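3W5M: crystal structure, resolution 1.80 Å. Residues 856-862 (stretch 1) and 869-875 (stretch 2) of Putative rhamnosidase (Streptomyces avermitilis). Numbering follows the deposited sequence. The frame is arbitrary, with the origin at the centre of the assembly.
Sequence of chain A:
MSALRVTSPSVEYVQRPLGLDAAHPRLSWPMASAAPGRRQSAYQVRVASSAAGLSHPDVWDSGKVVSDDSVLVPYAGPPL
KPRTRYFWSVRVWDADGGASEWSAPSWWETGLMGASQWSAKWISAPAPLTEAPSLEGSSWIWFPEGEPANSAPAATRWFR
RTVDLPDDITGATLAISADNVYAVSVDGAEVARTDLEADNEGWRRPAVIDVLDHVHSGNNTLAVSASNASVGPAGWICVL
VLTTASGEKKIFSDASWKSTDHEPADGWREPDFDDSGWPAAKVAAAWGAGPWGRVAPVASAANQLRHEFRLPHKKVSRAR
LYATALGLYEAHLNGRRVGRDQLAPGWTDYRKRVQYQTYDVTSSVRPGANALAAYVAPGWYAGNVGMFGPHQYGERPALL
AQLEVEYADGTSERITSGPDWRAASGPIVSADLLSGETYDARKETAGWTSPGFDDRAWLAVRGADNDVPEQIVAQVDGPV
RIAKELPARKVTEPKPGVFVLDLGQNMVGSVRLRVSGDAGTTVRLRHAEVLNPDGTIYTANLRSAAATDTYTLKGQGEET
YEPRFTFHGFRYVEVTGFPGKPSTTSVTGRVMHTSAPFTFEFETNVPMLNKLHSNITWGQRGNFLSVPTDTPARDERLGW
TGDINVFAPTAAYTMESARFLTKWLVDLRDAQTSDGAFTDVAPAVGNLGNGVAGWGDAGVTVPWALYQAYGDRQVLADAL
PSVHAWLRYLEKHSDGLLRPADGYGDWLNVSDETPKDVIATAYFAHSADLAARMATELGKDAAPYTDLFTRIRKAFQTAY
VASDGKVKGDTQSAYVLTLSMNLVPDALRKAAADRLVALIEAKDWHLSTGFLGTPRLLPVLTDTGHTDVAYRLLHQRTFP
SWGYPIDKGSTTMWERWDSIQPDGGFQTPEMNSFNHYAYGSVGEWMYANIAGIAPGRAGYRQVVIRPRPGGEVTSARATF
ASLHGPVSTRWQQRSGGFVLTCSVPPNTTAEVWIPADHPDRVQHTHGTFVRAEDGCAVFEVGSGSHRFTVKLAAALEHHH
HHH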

# COMPACT_ATOMS: atom_id res chain seq x y z
N ARG A 856 -21.09 9.37 2.22
CA ARG A 856 -22.38 9.37 2.94
C ARG A 856 -23.54 9.96 2.12
O ARG A 856 -24.69 9.91 2.54
CB ARG A 856 -22.23 10.11 4.29
CG ARG A 856 -21.15 9.52 5.21
CD ARG A 856 -20.85 10.35 6.45
NE ARG A 856 -19.87 9.69 7.34
CZ ARG A 856 -20.18 8.84 8.32
NH1 ARG A 856 -21.44 8.54 8.60
NH2 ARG A 856 -19.21 8.29 9.04
N LEU A 857 -23.24 10.50 0.93
CA LEU A 857 -24.26 11.25 0.16
C LEU A 857 -25.40 10.38 -0.39
O LEU A 857 -26.58 10.64 -0.13
CB LEU A 857 -23.58 12.05 -0.98
CG LEU A 857 -24.42 12.77 -2.06
CD1 LEU A 857 -25.15 13.97 -1.47
CD2 LEU A 857 -23.54 13.22 -3.22
N LEU A 858 -25.07 9.35 -1.15
CA LEU A 858 -26.12 8.52 -1.72
C LEU A 858 -26.88 7.77 -0.62
O LEU A 858 -28.12 7.66 -0.69
CB LEU A 858 -25.62 7.59 -2.85
CG LEU A 858 -25.06 8.18 -4.17
CD1 LEU A 858 -25.06 7.15 -5.28
CD2 LEU A 858 -25.83 9.42 -4.63
N PRO A 859 -26.16 7.25 0.42
CA PRO A 859 -26.89 6.63 1.55
C PRO A 859 -27.90 7.58 2.27
O PRO A 859 -29.04 7.18 2.53
CB PRO A 859 -25.76 6.22 2.50
CG PRO A 859 -24.62 5.93 1.58
CD PRO A 859 -24.71 7.04 0.54
N VAL A 860 -27.48 8.81 2.58
CA VAL A 860 -28.38 9.81 3.19
C VAL A 860 -29.59 10.11 2.29
O VAL A 860 -30.73 10.15 2.77
CB VAL A 860 -27.61 11.09 3.55
CG1 VAL A 860 -28.53 12.28 3.70
CG2 VAL A 860 -26.81 10.87 4.82
N LEU A 861 -29.34 10.28 0.99
CA LEU A 861 -30.41 10.48 0.02
C LEU A 861 -31.43 9.32 0.06
O LEU A 861 -32.62 9.56 0.05
CB LEU A 861 -29.86 10.70 -1.40
CG LEU A 861 -29.21 12.05 -1.71
CD1 LEU A 861 -28.56 11.99 -3.09
CD2 LEU A 861 -30.23 13.18 -1.67
N THR A 862 -30.94 8.09 0.14
CA THR A 862 -31.81 6.93 0.21
C THR A 862 -32.53 6.85 1.55
O THR A 862 -33.71 6.48 1.59
CB THR A 862 -31.04 5.61 -0.04
OG1 THR A 862 -30.87 5.41 -1.45
CG2 THR A 862 -31.84 4.41 0.50
N VAL A 869 -33.30 10.55 -6.64
CA VAL A 869 -32.25 11.57 -6.69
C VAL A 869 -30.86 10.93 -6.62
O VAL A 869 -29.91 11.39 -7.27
CB VAL A 869 -32.40 12.57 -5.54
CG1 VAL A 869 -31.21 13.53 -5.46
CG2 VAL A 869 -33.70 13.35 -5.68
N ALA A 870 -30.73 9.87 -5.83
CA ALA A 870 -29.45 9.16 -5.73
C ALA A 870 -29.11 8.59 -7.09
O ALA A 870 -27.97 8.73 -7.54
CB ALA A 870 -29.52 8.07 -4.67
N TYR A 871 -30.09 7.98 -7.75
CA TYR A 871 -29.87 7.42 -9.08
C TYR A 871 -29.49 8.50 -10.08
O TYR A 871 -28.68 8.26 -10.97
CB TYR A 871 -31.09 6.65 -9.56
CG TYR A 871 -31.06 5.17 -9.20
CD1 TYR A 871 -30.22 4.28 -9.89
CD2 TYR A 871 -31.87 4.66 -8.16
CE1 TYR A 871 -30.20 2.94 -9.57
CE2 TYR A 871 -31.85 3.31 -7.84
CZ TYR A 871 -31.01 2.46 -8.54
OH TYR A 871 -30.99 1.13 -8.26
N ARG A 872 -30.07 9.69 -9.92
CA ARG A 872 -29.81 10.80 -10.85
C ARG A 872 -28.33 11.16 -10.79
O ARG A 872 -27.66 11.27 -11.83
CB ARG A 872 -30.69 12.01 -10.51
CG ARG A 872 -30.67 13.12 -11.56
CD ARG A 872 -31.52 12.80 -12.79
NE ARG A 872 -31.76 13.99 -13.61
CZ ARG A 872 -32.79 14.83 -13.45
NH1 ARG A 872 -33.70 14.61 -12.51
NH2 ARG A 872 -32.91 15.88 -14.24
N LEU A 873 -27.83 11.33 -9.57
CA LEU A 873 -26.41 11.54 -9.33
C LEU A 873 -25.56 10.38 -9.83
O LEU A 873 -24.51 10.60 -10.43
CB LEU A 873 -26.14 11.77 -7.85
CG LEU A 873 -26.77 13.03 -7.28
CD1 LEU A 873 -26.35 13.17 -5.84
CD2 LEU A 873 -26.35 14.25 -8.08
N LEU A 874 -26.03 9.16 -9.60
CA LEU A 874 -25.26 7.97 -9.97
C LEU A 874 -25.05 7.86 -11.48
O LEU A 874 -23.94 7.55 -11.93
CB LEU A 874 -25.89 6.68 -9.41
CG LEU A 874 -25.04 5.42 -9.63
CD1 LEU A 874 -23.85 5.39 -8.67
CD2 LEU A 874 -25.89 4.16 -9.47
N HIS A 875 -26.11 8.13 -12.25
CA HIS A 875 -26.09 7.97 -13.71
C HIS A 875 -25.61 9.22 -14.45
O HIS A 875 -25.46 9.19 -15.68
CB HIS A 875 -27.48 7.60 -14.23
CG HIS A 875 -27.89 6.21 -13.89
ND1 HIS A 875 -27.14 5.11 -14.24
CD2 HIS A 875 -28.99 5.74 -13.26
CE1 HIS A 875 -27.76 4.01 -13.81
NE2 HIS A 875 -28.88 4.37 -13.22

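Two helical segments pack here with their N-to-C directions 152° apart, close to antiparallel, and their axes approach to 9.3 Å. No hydrogen bond crosses between them; the contact is built from apolar side chains, chiefly leucines, with Ala870 and Leu873 each meeting three residues of stretch 1.

Arg856 lies out of reach, so the contact starts at Leu857. Its CA-to-CB bond points sideways, yet the t, p rotamer brings the end of the side chain nearer, and CD2 of Leu857 sits 3.8 Å from CD1 of Leu873.

Leu858 contributes the largest covered area, also from a sideways start. In its m, t rotamer both methyls lie by the Ala870 carbonyl, CD2 of Leu858 3.7 Å and CD1 of Leu858 4.0 Å from O of Ala870, which already accepts from N of Leu874 at 2.9 Å within its own helix. CD2 of Leu858 also meets CB of Ala870 (3.9 Å) and CD1 of Leu873 (4.0 Å), while CD1 of Leu858 meets CD1 of Leu874 (4.0 Å). The backbones are close here: CA of Leu858 and CA of Ala870 are 5.3 Å apart, and the alanine methyl, pointing toward stretch 1, occupies little of that space.

Pro859 points away and Val860 is out of reach. Pro859 has no amide hydrogen to give to the preceding turn, and the helix kinks there.

The CA-to-CB bond of Leu861 points toward stretch 2. Its CD1 reaches CG1 of Val869 at 3.9 Å and CD1 of Leu873 at 3.7 Å, while CB of Leu861 stands 4.2 Å from CB of Ala870. Leu873 CD1 is thus a shared landing point for Leu857, Leu858 and Leu861.

Thr862 closes the contact lightly, its OG1 4.4 Å from CB of Ala870. The rule to read is a small residue at the closest backbone pair and one leucine methyl serving three leucines.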